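Local coordinates for protein carbohydrate oxidase (Microdochium nivale, PDB 3RJA) that oxidises the C1 hydroxyl of mono-, oligo- and polysaccharides to lactones with a covalently bound FAD, passing the electrons to oxygen to give hydrogen peroxide, at residues G1-C6 and I36-A41; N30-Y35 and V316-A321; G69-S74 and N427-R432. All coordinates share one frame; numbering follows the deposited sequence.

Contact 1 (G1-C6 and I36-A41); sequences GAIEAC and IPTAIA
Ile3 and Ala39 make the apolar part of this contact: the methyl CB of Ala39 sits in the fork of the isoleucine, 4.0 Å from Ile3 CG2 and equally far from CG1. Ile3 has CG1 anti to the backbone N (chi1 -180°), which turns both branches to the strand, and its CG2 also comes within 3.8 Å of Thr38 OG1. Alanine suits the strand position because its small methyl lets helix and strand approach closely.

Beside this patch the polar ends meet through a water. Glu4 OE2 lies 3.6 Å from Thr38 O, two acceptors that cannot bond each other directly; the water donates a hydrogen bond to each and accepts one from the hydroxyl of Thr38, at 2.8 Å from OG1. The threonine can grip it with two atoms because OG1 is anti to its own backbone N (chi1 -175°), on the side of the carbonyl carbon. The other carboxylate oxygen, Glu4 OE1, accepts from Gly1 N at 3.0 Å, met from above the carboxylate plane, so the glutamate is held at both oxygens. Its negative charge in the first turn of the helix would probably be favoured by the positive helix end and by the N-terminal amino group of the mature chain, which it meets.

Further out, Ile3 packs on Leu59, Leu61 and Leu84, and a disulfide from Cys6 to Cys55 ties helix 2-9 to helix 46-58. Ala39 and Ala41 bond through their backbones to Met85, in the strand next door. The N-terminal helix thus packs on an outermost strand of a three-stranded parallel sheet, which with its flanking helices forms a subdomain characteristic of the FAD-binding domain of the PCMH-type flavoenzymes.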
loop_
_atom_site.group_PDB
_atom_site.type_symbol
_atom_site.label_atom_id
_atom_site.label_comp_id
_atom_site.label_asym_id
_atom_site.label_seq_id
_atom_site.Cartn_x
_atom_site.Cartn_y
_atom_site.Cartn_z
ATOM N N GLY A 1 -21.888 -4.428 27.774
ATOM C CA GLY A 1 -23.083 -3.971 27.027
ATOM C C GLY A 1 -23.471 -4.955 25.934
ATOM O O GLY A 1 -22.933 -6.061 25.839
ATOM N N ALA A 2 -24.401 -4.530 25.099
ATOM C CA ALA A 2 -25.027 -5.416 24.128
ATOM C C ALA A 2 -24.019 -6.086 23.150
ATOM O O ALA A 2 -24.110 -7.285 22.923
ATOM C CB ALA A 2 -26.099 -4.638 23.376
ATOM N N ILE A 3 -23.083 -5.303 22.580
ATOM C CA ILE A 3 -22.111 -5.831 21.603
ATOM C C ILE A 3 -21.143 -6.820 22.259
ATOM O O ILE A 3 -20.856 -7.874 21.690
ATOM C CB ILE A 3 -21.345 -4.686 20.785
ATOM C CG1 ILE A 3 -20.355 -5.275 19.780
ATOM C CG2 ILE A 3 -20.675 -3.657 21.712
ATOM C CD1 ILE A 3 -21.056 -6.070 18.578
ATOM N N GLU A 4 -20.651 -6.493 23.454
ATOM C CA GLU A 4 -19.779 -7.426 24.188
ATOM C C GLU A 4 -20.532 -8.763 24.416
ATOM O O GLU A 4 -20.023 -9.842 24.129
ATOM C CB GLU A 4 -19.349 -6.843 25.538
ATOM C CG GLU A 4 -18.394 -5.619 25.481
ATOM C CD GLU A 4 -19.098 -4.307 25.138
ATOM O OE1 GLU A 4 -20.346 -4.257 25.200
ATOM O OE2 GLU A 4 -18.394 -3.323 24.821
ATOM N N ALA A 5 -21.754 -8.669 24.922
ATOM C CA ALA A 5 -22.579 -9.856 25.200
ATOM C C ALA A 5 -22.761 -10.667 23.928
ATOM O O ALA A 5 -22.603 -11.881 23.939
ATOM C CB ALA A 5 -23.940 -9.431 25.743
ATOM N N CYS A 6 -23.051 -9.976 22.824
ATOM C CA CYS A 6 -23.269 -10.649 21.531
ATOM C C CYS A 6 -22.036 -11.414 21.077
ATOM O O CYS A 6 -22.145 -12.543 20.620
ATOM C CB CYS A 6 -23.664 -9.650 20.434
ATOM S SG CYS A 6 -24.106 -10.457 18.874
ATOM N N ILE A 36 -11.998 5.336 18.605
ATOM C CA ILE A 36 -12.446 4.521 19.718
ATOM C C ILE A 36 -13.544 3.598 19.187
ATOM O O ILE A 36 -14.683 4.030 18.950
ATOM C CB ILE A 36 -12.978 5.391 20.904
ATOM C CG1 ILE A 36 -12.033 6.581 21.222
ATOM C CG2 ILE A 36 -13.204 4.537 22.145
ATOM C CD1 ILE A 36 -10.671 6.219 21.811
ATOM N N PRO A 37 -13.205 2.319 18.984
ATOM C CA PRO A 37 -14.237 1.389 18.503
ATOM C C PRO A 37 -15.230 1.122 19.622
ATOM O O PRO A 37 -14.886 1.288 20.800
ATOM C CB PRO A 37 -13.464 0.107 18.156
ATOM C CG PRO A 37 -12.030 0.468 18.211
ATOM C CD PRO A 37 -11.879 1.696 19.085
ATOM N N THR A 38 -16.466 0.763 19.285
ATOM C CA THR A 38 -17.359 0.369 20.365
ATOM C C THR A 38 -16.873 -0.916 21.067
ATOM O O THR A 38 -17.065 -1.082 22.280
ATOM C CB THR A 38 -18.826 0.249 19.938
ATOM O OG1 THR A 38 -19.598 -0.014 21.104
ATOM C CG2 THR A 38 -19.043 -0.864 18.906
ATOM N N ALA A 39 -16.252 -1.809 20.289
ATOM C CA ALA A 39 -15.671 -3.024 20.819
ATOM C C ALA A 39 -14.636 -3.559 19.850
ATOM O O ALA A 39 -14.724 -3.289 18.659
ATOM C CB ALA A 39 -16.785 -4.098 21.082
ATOM N N ILE A 40 -13.666 -4.323 20.367
ATOM C CA ILE A 40 -12.675 -4.976 19.534
ATOM C C ILE A 40 -12.798 -6.502 19.647
ATOM O O ILE A 40 -12.575 -7.060 20.729
ATOM C CB ILE A 40 -11.254 -4.549 19.897
ATOM C CG1 ILE A 40 -11.131 -3.011 19.986
ATOM C CG2 ILE A 40 -10.237 -5.111 18.865
ATOM C CD1 ILE A 40 -9.672 -2.546 20.333
ATOM N N ALA A 41 -13.154 -7.153 18.522
ATOM C CA ALA A 41 -13.205 -8.613 18.388
ATOM C C ALA A 41 -11.841 -9.096 17.885
ATOM O O ALA A 41 -11.458 -8.814 16.734
ATOM C CB ALA A 41 -14.283 -9.035 17.406
HETATM O O HOH W 1 -19.144 -0.892 23.695
#

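Contact 2 (N30-Y35 and V316-A321); sequences NIRLPY and VENFYA. With SO4 (sulfate ion), chain J.
Asn30 reads both polar groups of Phe319: its ND2 donates to Phe319 O at 2.9 Å, in the plane of the amide, while its OD1 accepts from Phe319 N at 3.2 Å. Each oxygen takes a second donor from the opposite face. Arg32 NE, with the acceptor in its guanidinium plane, reaches Phe319 O at 2.8 Å, and Arg32 N closes an Asx turn on Asn30 OD1 at 3.2 Å. The bend of the arginine chain at chi3 (71°) brings NE to the strand; NH2 makes a weak bond to O1 of a sulfate ion, probably from the crystallisation liquor. A backbone bond from Ile31 N to Glu317 O (3.0 Å) belongs to the single beta bridge that pairs Asn30 with Glu317.

The Asn30 amide also lies flat over the Phe319 ring, planes 6° apart, with ND2 3.5 Å above the ring centre. An alanine at Asn30 would probably leave the N-H groups of Phe319 and Arg32 without their acceptor and uncover part of that ring face. Farther along, Ile31 CG2 meets Val316 CG2 at 3.6 Å, branched side chains that fill the space beside the bridge.

Asparagine suits this buried place because one flat amide offers donor, acceptor and a stacking face; ND2 also donates to Tyr72 O. The chemistry probably implies a firmly held backbone at Phe319, near Glu317, a substrate-analogue contact whose carboxylate forms a salt bridge with Arg391.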
loop_
_atom_site.group_PDB
_atom_site.type_symbol
_atom_site.label_atom_id
_atom_site.label_comp_id
_atom_site.label_asym_id
_atom_site.label_seq_id
_atom_site.Cartn_x
_atom_site.Cartn_y
_atom_site.Cartn_z
ATOM N N ASN A 30 -0.791 5.604 12.815
ATOM C CA ASN A 30 -0.780 7.066 12.758
ATOM C C ASN A 30 -1.477 7.623 14.006
ATOM O O ASN A 30 -2.730 7.702 14.067
ATOM C CB ASN A 30 -1.475 7.599 11.486
ATOM C CG ASN A 30 -1.140 9.066 11.227
ATOM O OD1 ASN A 30 -0.559 9.716 12.095
ATOM N ND2 ASN A 30 -1.474 9.580 10.045
ATOM N N ILE A 31 -0.678 7.991 15.006
ATOM C CA ILE A 31 -1.240 8.468 16.279
ATOM C C ILE A 31 -1.858 9.859 16.184
ATOM O O ILE A 31 -2.506 10.320 17.125
ATOM C CB ILE A 31 -0.228 8.413 17.420
ATOM C CG1 ILE A 31 0.979 9.329 17.115
ATOM C CG2 ILE A 31 0.113 6.956 17.720
ATOM C CD1 ILE A 31 1.799 9.685 18.344
ATOM N N ARG A 32 -1.681 10.514 15.033
ATOM C CA ARG A 32 -2.435 11.706 14.740
ATOM C C ARG A 32 -3.917 11.368 14.698
ATOM O O ARG A 32 -4.769 12.257 14.826
ATOM C CB ARG A 32 -2.026 12.267 13.369
ATOM C CG ARG A 32 -2.592 13.658 13.073
ATOM C CD ARG A 32 -2.071 14.230 11.765
ATOM N NE ARG A 32 -2.597 13.573 10.564
ATOM C CZ ARG A 32 -3.814 13.768 10.057
ATOM N NH1 ARG A 32 -4.181 13.144 8.939
ATOM N NH2 ARG A 32 -4.676 14.569 10.664
ATOM N N LEU A 33 -4.229 10.094 14.447
ATOM C CA LEU A 33 -5.604 9.719 14.126
ATOM C C LEU A 33 -6.145 8.534 14.958
ATOM O O LEU A 33 -6.437 7.477 14.382
ATOM C CB LEU A 33 -5.731 9.460 12.606
ATOM C CG LEU A 33 -5.684 10.684 11.674
ATOM C CD1 LEU A 33 -5.694 10.291 10.184
ATOM C CD2 LEU A 33 -6.829 11.662 11.937
ATOM N N PRO A 34 -6.280 8.698 16.303
ATOM C CA PRO A 34 -6.889 7.622 17.077
ATOM C C PRO A 34 -8.403 7.602 16.953
ATOM O O PRO A 34 -9.043 8.663 16.851
ATOM C CB PRO A 34 -6.470 7.926 18.531
ATOM C CG PRO A 34 -6.335 9.434 18.586
ATOM C CD PRO A 34 -5.836 9.813 17.174
ATOM N N TYR A 35 -8.970 6.403 16.913
ATOM C CA TYR A 35 -10.433 6.248 17.004
ATOM C C TYR A 35 -10.769 5.239 18.086
ATOM O O TYR A 35 -9.906 4.429 18.467
ATOM C CB TYR A 35 -11.071 5.871 15.661
ATOM C CG TYR A 35 -10.908 6.953 14.634
ATOM C CD1 TYR A 35 -11.590 8.168 14.758
ATOM C CD2 TYR A 35 -10.045 6.783 13.542
ATOM C CE1 TYR A 35 -11.417 9.197 13.818
ATOM C CE2 TYR A 35 -9.880 7.793 12.578
ATOM C CZ TYR A 35 -10.574 8.999 12.720
ATOM O OH TYR A 35 -10.394 10.008 11.784
ATOM N N VAL A 316 4.911 3.487 16.228
ATOM C CA VAL A 316 3.906 4.374 15.656
ATOM C C VAL A 316 4.590 5.623 15.183
ATOM O O VAL A 316 5.729 5.905 15.582
ATOM C CB VAL A 316 2.804 4.748 16.687
ATOM C CG1 VAL A 316 2.023 3.484 17.136
ATOM C CG2 VAL A 316 3.411 5.488 17.906
ATOM N N GLU A 317 3.890 6.366 14.322
ATOM C CA GLU A 317 4.393 7.622 13.801
ATOM C C GLU A 317 3.268 8.638 13.825
ATOM O O GLU A 317 2.097 8.289 14.040
ATOM C CB GLU A 317 4.938 7.447 12.363
ATOM C CG GLU A 317 6.061 6.400 12.268
ATOM C CD GLU A 317 6.660 6.247 10.852
ATOM O OE1 GLU A 317 6.447 7.097 9.960
ATOM O OE2 GLU A 317 7.328 5.237 10.629
ATOM N N ASN A 318 3.626 9.892 13.569
ATOM C CA ASN A 318 2.694 11.001 13.720
ATOM C C ASN A 318 2.790 11.907 12.480
ATOM O O ASN A 318 3.747 12.686 12.342
ATOM C CB ASN A 318 3.052 11.771 15.006
ATOM C CG ASN A 318 2.156 12.961 15.249
ATOM O OD1 ASN A 318 0.991 12.976 14.851
ATOM N ND2 ASN A 318 2.705 13.986 15.902
ATOM N N PHE A 319 1.820 11.815 11.570
ATOM C CA PHE A 319 2.112 12.311 10.231
ATOM C C PHE A 319 0.900 12.573 9.355
ATOM O O PHE A 319 -0.246 12.240 9.704
ATOM C CB PHE A 319 3.041 11.291 9.510
ATOM C CG PHE A 319 2.334 9.978 9.142
ATOM C CD1 PHE A 319 2.243 8.934 10.060
ATOM C CD2 PHE A 319 1.769 9.809 7.881
ATOM C CE1 PHE A 319 1.594 7.736 9.715
ATOM C CE2 PHE A 319 1.120 8.610 7.523
ATOM C CZ PHE A 319 1.029 7.588 8.423
ATOM N N TYR A 320 1.184 13.181 8.206
ATOM C CA TYR A 320 0.232 13.357 7.147
ATOM C C TYR A 320 0.917 12.909 5.858
ATOM O O TYR A 320 2.148 13.035 5.716
ATOM C CB TYR A 320 -0.187 14.819 7.024
ATOM C CG TYR A 320 -1.225 15.050 5.941
ATOM C CD1 TYR A 320 -2.436 14.333 5.928
ATOM C CD2 TYR A 320 -1.010 15.984 4.944
ATOM C CE1 TYR A 320 -3.396 14.549 4.953
ATOM C CE2 TYR A 320 -1.958 16.212 3.963
ATOM C CZ TYR A 320 -3.146 15.492 3.966
ATOM O OH TYR A 320 -4.070 15.727 2.966
ATOM N N ALA A 321 0.128 12.381 4.928
ATOM C CA ALA A 321 0.668 11.858 3.679
ATOM C C ALA A 321 -0.333 12.100 2.531
ATOM O O ALA A 321 -1.557 12.232 2.756
ATOM C CB ALA A 321 0.977 10.357 3.829
HETATM S S SO4 J . -7.155 16.022 13.100
HETATM O O1 SO4 J . -5.794 15.650 13.490
HETATM O O2 SO4 J . -8.064 14.913 13.431
HETATM O O3 SO4 J . -7.534 17.238 13.841
HETATM O O4 SO4 J . -7.234 16.275 11.655
#

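Contact 3 (G69-S74 and N427-R432); sequences GHSYAS and NYADPR. With FAD (flavin-adenine dinucleotide), chain B.
Tyr72 and Ala429 bring the two irregular segments within 5.3 Å at their CA atoms, Tyr72 lying in the type I turn from Ser71 to Ser74. The side chains of Tyr72 and Tyr428 extend alongside each other in one direction. Their rings are near parallel, 6° apart, but displaced so that little of one covers the other. Tyr72, its CG anti to the carbonyl carbon (chi1 -69°), touches Tyr428 CD1 with CE2 at 3.6 Å and FAD C9 with CE1 at 3.7 Å. Small residues let the backbones close up: Ala73 CB meets Ala429 CB at 4.0 Å and Pro431 CB at 3.8 Å. A water joins the segments, accepting from Tyr72 N and Ala429 N and donating to Asn427 O; it also bonds FAD O3' at 3.0 Å.

The flavin runs along both tyrosines, with Tyr428 CE1 3.6 Å from FAD N1, and the ribityl chain along Asn427, whose OD1 accepts from FAD O4' at 2.8 Å. His70 ND1 is bonded covalently to FAD C8M, the 8-alpha-histidyl linkage, and the backbone N-H groups of Gly69, His70 and Ser71 hold the pyrophosphate. Gly69 has a positive phi (77°), which glycine adopts readily. Tyr72 OH bonds to Gln387 and to the nitrogen of the substrate analogue.

Strands 318-326 and 384-392 back the tyrosines, Tyr72 on Ala321 and Tyr428 on Leu385, while Asp430 N bonds to Tyr442 of helix 435-443.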
loop_
_atom_site.group_PDB
_atom_site.type_symbol
_atom_site.label_atom_id
_atom_site.label_comp_id
_atom_site.label_asym_id
_atom_site.label_seq_id
_atom_site.Cartn_x
_atom_site.Cartn_y
_atom_site.Cartn_z
ATOM N N GLY A 69 -2.886 -2.489 10.409
ATOM C CA GLY A 69 -3.191 -1.188 10.992
ATOM C C GLY A 69 -2.398 -0.054 10.381
ATOM O O GLY A 69 -2.365 1.068 10.920
ATOM N N HIS A 70 -1.795 -0.318 9.231
ATOM C CA HIS A 70 -1.017 0.698 8.538
ATOM C C HIS A 70 -1.776 1.772 7.746
ATOM O O HIS A 70 -1.152 2.712 7.232
ATOM C CB HIS A 70 0.122 0.048 7.740
ATOM C CG HIS A 70 1.349 -0.157 8.571
ATOM N ND1 HIS A 70 2.429 0.699 8.518
ATOM C CD2 HIS A 70 1.629 -1.064 9.540
ATOM C CE1 HIS A 70 3.337 0.304 9.402
ATOM N NE2 HIS A 70 2.877 -0.763 10.032
ATOM N N SER A 71 -3.107 1.685 7.695
ATOM C CA SER A 71 -3.876 2.788 7.085
ATOM C C SER A 71 -3.406 4.172 7.574
ATOM O O SER A 71 -3.421 4.464 8.785
ATOM C CB SER A 71 -5.350 2.697 7.388
ATOM O OG SER A 71 -6.004 3.818 6.830
ATOM N N TYR A 72 -3.026 5.030 6.622
ATOM C CA TYR A 72 -2.536 6.371 6.967
ATOM C C TYR A 72 -3.699 7.178 7.519
ATOM O O TYR A 72 -3.497 8.173 8.210
ATOM C CB TYR A 72 -1.946 7.060 5.745
ATOM C CG TYR A 72 -0.643 6.472 5.217
ATOM C CD1 TYR A 72 0.043 5.454 5.896
ATOM C CD2 TYR A 72 -0.067 6.982 4.041
ATOM C CE1 TYR A 72 1.276 4.963 5.412
ATOM C CE2 TYR A 72 1.109 6.505 3.551
ATOM C CZ TYR A 72 1.797 5.495 4.233
ATOM O OH TYR A 72 2.991 5.035 3.708
ATOM N N ALA A 73 -4.923 6.729 7.213
ATOM C CA ALA A 73 -6.154 7.374 7.684
ATOM C C ALA A 73 -6.809 6.700 8.906
ATOM O O ALA A 73 -7.881 7.142 9.371
ATOM C CB ALA A 73 -7.185 7.464 6.520
ATOM N N SER A 74 -6.178 5.651 9.433
ATOM C CA SER A 74 -6.795 4.801 10.468
ATOM C C SER A 74 -8.120 4.213 10.025
ATOM O O SER A 74 -9.039 4.074 10.852
ATOM C CB SER A 74 -7.012 5.574 11.784
ATOM O OG SER A 74 -5.773 6.012 12.282
ATOM N N ASN A 427 -3.682 3.061 -0.974
ATOM C CA ASN A 427 -2.693 2.518 0.020
ATOM C C ASN A 427 -1.829 3.627 0.670
ATOM O O ASN A 427 -1.187 3.408 1.706
ATOM C CB ASN A 427 -1.822 1.394 -0.541
ATOM C CG ASN A 427 -2.440 0.010 -0.322
ATOM O OD1 ASN A 427 -3.368 -0.168 0.502
ATOM N ND2 ASN A 427 -1.952 -0.972 -1.073
ATOM N N TYR A 428 -1.875 4.823 0.085
ATOM C CA TYR A 428 -1.378 6.012 0.762
ATOM C C TYR A 428 -2.576 6.896 1.116
ATOM O O TYR A 428 -2.710 8.029 0.624
ATOM C CB TYR A 428 -0.373 6.753 -0.116
ATOM C CG TYR A 428 0.834 5.953 -0.539
ATOM C CD1 TYR A 428 1.325 4.919 0.273
ATOM C CD2 TYR A 428 1.535 6.264 -1.725
ATOM C CE1 TYR A 428 2.438 4.187 -0.077
ATOM C CE2 TYR A 428 2.670 5.507 -2.100
ATOM C CZ TYR A 428 3.108 4.472 -1.248
ATOM O OH TYR A 428 4.217 3.707 -1.526
ATOM N N ALA A 429 -3.484 6.333 1.929
ATOM C CA ALA A 429 -4.810 6.937 2.164
ATOM C C ALA A 429 -4.722 8.369 2.730
ATOM O O ALA A 429 -4.021 8.637 3.728
ATOM C CB ALA A 429 -5.639 6.066 3.103
ATOM N N ASP A 430 -5.484 9.265 2.116
ATOM C CA ASP A 430 -5.424 10.668 2.488
ATOM C C ASP A 430 -6.834 11.050 2.883
ATOM O O ASP A 430 -7.690 11.245 2.013
ATOM C CB ASP A 430 -4.898 11.486 1.288
ATOM C CG ASP A 430 -5.043 12.985 1.473
ATOM O OD1 ASP A 430 -5.502 13.440 2.544
ATOM O OD2 ASP A 430 -4.653 13.689 0.537
ATOM N N PRO A 431 -7.097 11.138 4.201
ATOM C CA PRO A 431 -8.506 11.290 4.633
ATOM C C PRO A 431 -9.086 12.671 4.409
ATOM O O PRO A 431 -10.293 12.862 4.639
ATOM C CB PRO A 431 -8.457 10.991 6.125
ATOM C CG PRO A 431 -7.036 11.428 6.538
ATOM C CD PRO A 431 -6.165 11.062 5.341
ATOM N N ARG A 432 -8.273 13.631 3.963
ATOM C CA ARG A 432 -8.796 15.016 3.819
ATOM C C ARG A 432 -9.456 15.265 2.456
ATOM O O ARG A 432 -9.139 16.228 1.756
ATOM C CB ARG A 432 -7.707 16.049 4.142
ATOM C CG ARG A 432 -7.401 16.077 5.644
ATOM C CD ARG A 432 -6.140 16.903 5.970
ATOM N NE ARG A 432 -6.305 18.343 5.750
ATOM C CZ ARG A 432 -5.884 19.023 4.675
ATOM N NH1 ARG A 432 -5.260 18.425 3.646
ATOM N NH2 ARG A 432 -6.081 20.344 4.625
HETATM P PA FAD B . -5.208 -1.660 7.888
HETATM O O1A FAD B . -5.373 -2.780 8.881
HETATM O O2A FAD B . -5.179 -0.278 8.487
HETATM O O5B FAD B . -6.403 -1.735 6.819
HETATM C C5B FAD B . -6.335 -0.956 5.631
HETATM C C4B FAD B . -7.700 -1.019 4.924
HETATM O O4B FAD B . -7.964 -2.360 4.509
HETATM C C3B FAD B . -8.860 -0.610 5.830
HETATM O O3B FAD B . -9.910 -0.080 5.018
HETATM C C2B FAD B . -9.309 -1.962 6.375
HETATM O O2B FAD B . -10.624 -2.030 6.874
HETATM C C1B FAD B . -9.122 -2.834 5.141
HETATM N N9A FAD B . -8.914 -4.225 5.531
HETATM C C8A FAD B . -8.039 -4.728 6.489
HETATM N N7A FAD B . -8.196 -6.079 6.503
HETATM C C5A FAD B . -9.108 -6.425 5.581
HETATM C C6A FAD B . -9.629 -7.666 5.201
HETATM N N6A FAD B . -9.199 -8.807 5.784
HETATM N N1A FAD B . -10.570 -7.690 4.186
HETATM C C2A FAD B . -11.015 -6.511 3.597
HETATM N N3A FAD B . -10.532 -5.281 3.996
HETATM C C4A FAD B . -9.580 -5.259 4.970
HETATM N N1 FAD B . 2.347 0.606 0.418
HETATM C C2 FAD B . 2.883 0.104 -0.774
HETATM O O2 FAD B . 2.174 -0.116 -1.763
HETATM N N3 FAD B . 4.241 -0.201 -0.781
HETATM C C4 FAD B . 5.076 -0.154 0.320
HETATM O O4 FAD B . 6.259 -0.557 0.254
HETATM C C4X FAD B . 4.474 0.440 1.553
HETATM N N5 FAD B . 5.195 0.549 2.656
HETATM C C5X FAD B . 4.644 0.990 3.837
HETATM C C6 FAD B . 5.408 1.012 5.033
HETATM C C7 FAD B . 4.827 1.323 6.247
HETATM C C7M FAD B . 5.671 1.359 7.539
HETATM C C8 FAD B . 3.424 1.499 6.309
HETATM C C8M FAD B . 2.736 1.817 7.621
HETATM C C9 FAD B . 2.674 1.548 5.144
HETATM C C9A FAD B . 3.258 1.271 3.891
HETATM N N10 FAD B . 2.494 1.172 2.704
HETATM C C10 FAD B . 3.094 0.844 1.498
HETATM C "C1'" FAD B . 1.028 1.485 2.750
HETATM C "C2'" FAD B . 0.213 0.208 2.899
HETATM O "O2'" FAD B . 0.204 -0.489 1.659
HETATM C "C3'" FAD B . -1.216 0.547 3.258
HETATM O "O3'" FAD B . -1.246 1.386 4.393
HETATM C "C4'" FAD B . -2.009 -0.747 3.501
HETATM O "O4'" FAD B . -3.359 -0.510 3.244
HETATM C "C5'" FAD B . -1.800 -1.284 4.920
HETATM O "O5'" FAD B . -2.518 -2.475 5.083
HETATM P P FAD B . -2.904 -2.951 6.587
HETATM O O1P FAD B . -3.577 -4.290 6.553
HETATM O O2P FAD B . -1.651 -2.925 7.465
HETATM O O3P FAD B . -3.865 -1.742 7.005
HETATM O O HOH W 2 -2.719 3.965 3.845
#

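In the fold
Contact 1 lies at the periphery, its centre about 24 Å from those of the other two, and joins a helix to an outermost strand of the parallel sheet through a small apolar patch and one water. Contacts 2 and 3 sit inward, their centres about 9 Å apart, and touch: Leu33 O probably bonds Ser74 OG, Tyr320 OH probably bonds Asp430 OD1, and Phe319 packs on Tyr72. Contact 2 relies on direct hydrogen bonds to a strand of the large antiparallel sheet, whereas contact 3, almost wholly buried, relies on aromatic and alanine packing and a bridging water around the cofactor. Segments 30-35 and 36-41 adjoin, so one continuous piece of chain links contact 2 to contact 1.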